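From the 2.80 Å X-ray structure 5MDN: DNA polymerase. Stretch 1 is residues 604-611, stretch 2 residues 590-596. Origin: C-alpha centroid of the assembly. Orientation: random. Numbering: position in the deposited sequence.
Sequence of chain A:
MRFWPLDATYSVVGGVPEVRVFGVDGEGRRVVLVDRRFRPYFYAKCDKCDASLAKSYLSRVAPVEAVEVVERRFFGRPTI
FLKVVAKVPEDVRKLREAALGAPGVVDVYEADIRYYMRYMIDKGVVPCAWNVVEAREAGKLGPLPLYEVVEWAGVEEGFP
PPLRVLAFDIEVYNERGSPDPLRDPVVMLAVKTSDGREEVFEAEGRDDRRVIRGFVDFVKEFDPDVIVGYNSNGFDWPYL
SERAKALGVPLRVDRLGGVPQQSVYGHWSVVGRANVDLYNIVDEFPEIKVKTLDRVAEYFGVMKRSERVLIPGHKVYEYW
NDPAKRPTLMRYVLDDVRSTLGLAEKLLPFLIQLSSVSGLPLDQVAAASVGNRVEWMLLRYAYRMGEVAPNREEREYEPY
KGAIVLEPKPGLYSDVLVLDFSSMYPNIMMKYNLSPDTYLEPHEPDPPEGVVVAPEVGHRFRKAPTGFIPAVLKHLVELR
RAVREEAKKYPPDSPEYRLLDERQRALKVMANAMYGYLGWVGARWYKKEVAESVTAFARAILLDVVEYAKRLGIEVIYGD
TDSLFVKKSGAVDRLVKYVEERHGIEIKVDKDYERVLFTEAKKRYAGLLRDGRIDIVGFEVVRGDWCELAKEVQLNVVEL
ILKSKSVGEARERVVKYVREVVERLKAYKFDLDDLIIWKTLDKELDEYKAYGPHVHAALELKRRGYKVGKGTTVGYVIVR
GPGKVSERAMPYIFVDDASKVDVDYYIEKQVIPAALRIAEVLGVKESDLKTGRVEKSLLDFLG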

# COMPACT_ATOMS: atom_id res chain seq x y z
N ARG A 604 12.84 15.77 -7.17
CA ARG A 604 13.59 14.65 -7.73
C ARG A 604 15.00 14.75 -7.16
O ARG A 604 15.79 15.60 -7.58
CB ARG A 604 13.60 14.70 -9.26
CG ARG A 604 14.46 13.62 -9.89
CD ARG A 604 13.93 12.26 -9.50
NE ARG A 604 14.62 11.15 -10.15
CZ ARG A 604 15.62 10.48 -9.60
NH1 ARG A 604 16.05 10.79 -8.38
NH2 ARG A 604 16.19 9.48 -10.26
N TYR A 605 15.32 13.89 -6.20
CA TYR A 605 16.59 14.00 -5.51
C TYR A 605 17.01 12.65 -4.95
O TYR A 605 16.19 11.73 -4.80
CB TYR A 605 16.53 15.04 -4.37
CG TYR A 605 15.68 14.61 -3.19
CD1 TYR A 605 14.31 14.83 -3.18
CD2 TYR A 605 16.25 14.00 -2.08
CE1 TYR A 605 13.53 14.45 -2.11
CE2 TYR A 605 15.48 13.61 -1.00
CZ TYR A 605 14.12 13.84 -1.02
OH TYR A 605 13.35 13.45 0.06
N ALA A 606 18.30 12.54 -4.66
CA ALA A 606 18.86 11.45 -3.88
C ALA A 606 19.50 12.03 -2.63
O ALA A 606 19.99 13.16 -2.63
CB ALA A 606 19.89 10.67 -4.69
N GLY A 607 19.49 11.24 -1.56
CA GLY A 607 20.01 11.72 -0.29
C GLY A 607 20.77 10.68 0.49
O GLY A 607 20.39 9.50 0.51
N LEU A 608 21.85 11.09 1.15
CA LEU A 608 22.73 10.20 1.89
C LEU A 608 22.48 10.40 3.38
O LEU A 608 22.76 11.48 3.92
CB LEU A 608 24.19 10.47 1.54
CG LEU A 608 25.26 9.71 2.32
CD1 LEU A 608 25.11 8.21 2.15
CD2 LEU A 608 26.65 10.16 1.90
N LEU A 609 21.94 9.38 4.03
CA LEU A 609 21.66 9.44 5.46
C LEU A 609 22.94 9.24 6.27
O LEU A 609 23.96 8.74 5.76
CB LEU A 609 20.62 8.40 5.85
CG LEU A 609 19.23 8.55 5.22
CD1 LEU A 609 18.41 7.29 5.43
CD2 LEU A 609 18.51 9.76 5.80
N ARG A 610 22.88 9.64 7.54
CA ARG A 610 24.05 9.55 8.41
C ARG A 610 24.53 8.11 8.58
O ARG A 610 25.73 7.87 8.73
CB ARG A 610 23.74 10.16 9.77
CG ARG A 610 23.38 11.64 9.72
CD ARG A 610 24.60 12.50 9.44
NE ARG A 610 24.26 13.92 9.35
CZ ARG A 610 25.11 14.87 8.95
NH1 ARG A 610 26.35 14.56 8.60
NH2 ARG A 610 24.71 16.13 8.91
N ASP A 611 23.61 7.14 8.55
CA ASP A 611 23.99 5.74 8.68
C ASP A 611 24.52 5.14 7.38
O ASP A 611 24.91 3.97 7.37
CB ASP A 611 22.80 4.91 9.18
CG ASP A 611 21.63 4.92 8.21
OD1 ASP A 611 21.64 5.71 7.24
OD2 ASP A 611 20.68 4.13 8.42
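Stretch 2 (590-596) DKDYERV

Stretch 2 enters on a strand that began earlier in the chain and is extended from Lys591 to Tyr593; its N-to-C direction makes an angle of 79° with the strand of stretch 1 that runs through Ala606, Gly607 and Leu608, the axes approaching to 5.7 Å. At Glu594 (phi/psi -70/-38) the chain turns a corner, and Arg595 and Val596, again extended, run antiparallel to stretch 1. The register is fixed by Gly607 facing Val596, CA to CA 4.5 Å, a non-hydrogen-bonded pair.

Leu608 has both main-chain polar groups satisfied across the contact. Its N donates to Arg595 O at 2.9 Å and 166°, nearly straight; its O accepts from Glu594 N at 2.6 Å, more bent at 146°. Three carbonyls also receive CA-H...O contacts: Ala606 O lies 3.4 Å from Val596 CA, Leu608 O 3.3 Å from Tyr593 CA, and Arg595 O lies 3.5 Å from Gly607 CA.

Gly607 has no side chain, and Tyr593 uses that room: its CD1 lies 3.6 Å from Gly607 C, where an ideal CB would stand 2.5 Å from Tyr593 CE1, a clash. Leu609 CD2 packs on Tyr593 CE1 at 3.6 Å. Tyr593 OH finds its hydrogen bond elsewhere in the structure.

At the exposed end, Arg610 NE forms a salt bridge with Asp592 OD2 at 3.3 Å; NE makes two weak hydrogen bonds to the carboxylate, to Asp592 OD2 at 3.3 Å (157°) and to Asp592 OD1 at 3.5 Å (150°). The carboxylate lies at the guanidinium edge, while Glu594 CB lies over one face.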

# COMPACT_ATOMS: atom_id res chain seq x y z
N ASP A 590 12.28 15.14 9.63
CA ASP A 590 11.98 13.87 9.00
C ASP A 590 13.25 13.13 8.60
O ASP A 590 13.39 11.93 8.88
CB ASP A 590 11.08 14.09 7.77
CG ASP A 590 10.40 12.83 7.31
OD1 ASP A 590 9.89 12.08 8.17
OD2 ASP A 590 10.37 12.57 6.09
N LYS A 591 14.18 13.82 7.95
CA LYS A 591 15.42 13.20 7.49
C LYS A 591 16.60 14.11 7.79
O LYS A 591 16.49 15.33 7.66
CB LYS A 591 15.37 12.89 5.99
CG LYS A 591 14.33 11.85 5.59
CD LYS A 591 14.68 10.48 6.12
CE LYS A 591 13.56 9.48 5.86
NZ LYS A 591 13.54 9.04 4.44
N ASP A 592 17.72 13.51 8.18
CA ASP A 592 18.98 14.21 8.37
C ASP A 592 19.95 13.67 7.32
O ASP A 592 20.55 12.60 7.52
CB ASP A 592 19.52 14.03 9.79
CG ASP A 592 20.83 14.76 10.02
OD1 ASP A 592 21.22 15.58 9.16
OD2 ASP A 592 21.46 14.52 11.07
N TYR A 593 20.11 14.40 6.22
CA TYR A 593 20.96 13.97 5.12
C TYR A 593 22.37 14.55 5.28
O TYR A 593 22.53 15.73 5.57
CB TYR A 593 20.37 14.40 3.79
CG TYR A 593 19.10 13.69 3.39
CD1 TYR A 593 19.08 12.31 3.22
CD2 TYR A 593 17.93 14.39 3.16
CE1 TYR A 593 17.92 11.65 2.84
CE2 TYR A 593 16.77 13.75 2.79
CZ TYR A 593 16.77 12.38 2.63
OH TYR A 593 15.61 11.73 2.26
N GLU A 594 23.37 13.69 5.08
CA GLU A 594 24.75 14.18 5.00
C GLU A 594 24.97 14.98 3.72
O GLU A 594 25.68 15.99 3.73
CB GLU A 594 25.72 13.01 5.09
CG GLU A 594 27.18 13.41 5.17
CD GLU A 594 28.09 12.21 5.38
OE1 GLU A 594 27.57 11.11 5.64
OE2 GLU A 594 29.33 12.38 5.29
N ARG A 595 24.37 14.54 2.61
CA ARG A 595 24.47 15.24 1.34
C ARG A 595 23.22 14.93 0.52
O ARG A 595 22.62 13.86 0.65
CB ARG A 595 25.75 14.86 0.59
CG ARG A 595 26.39 16.01 -0.17
CD ARG A 595 27.89 15.83 -0.39
NE ARG A 595 28.63 15.82 0.87
CZ ARG A 595 29.20 14.74 1.41
NH1 ARG A 595 29.12 13.57 0.80
NH2 ARG A 595 29.86 14.85 2.55
N VAL A 596 22.85 15.87 -0.35
CA VAL A 596 21.64 15.78 -1.16
C VAL A 596 21.97 16.25 -2.57
O VAL A 596 22.74 17.20 -2.76
CB VAL A 596 20.48 16.62 -0.57
CG1 VAL A 596 19.27 16.61 -1.50
CG2 VAL A 596 20.08 16.10 0.79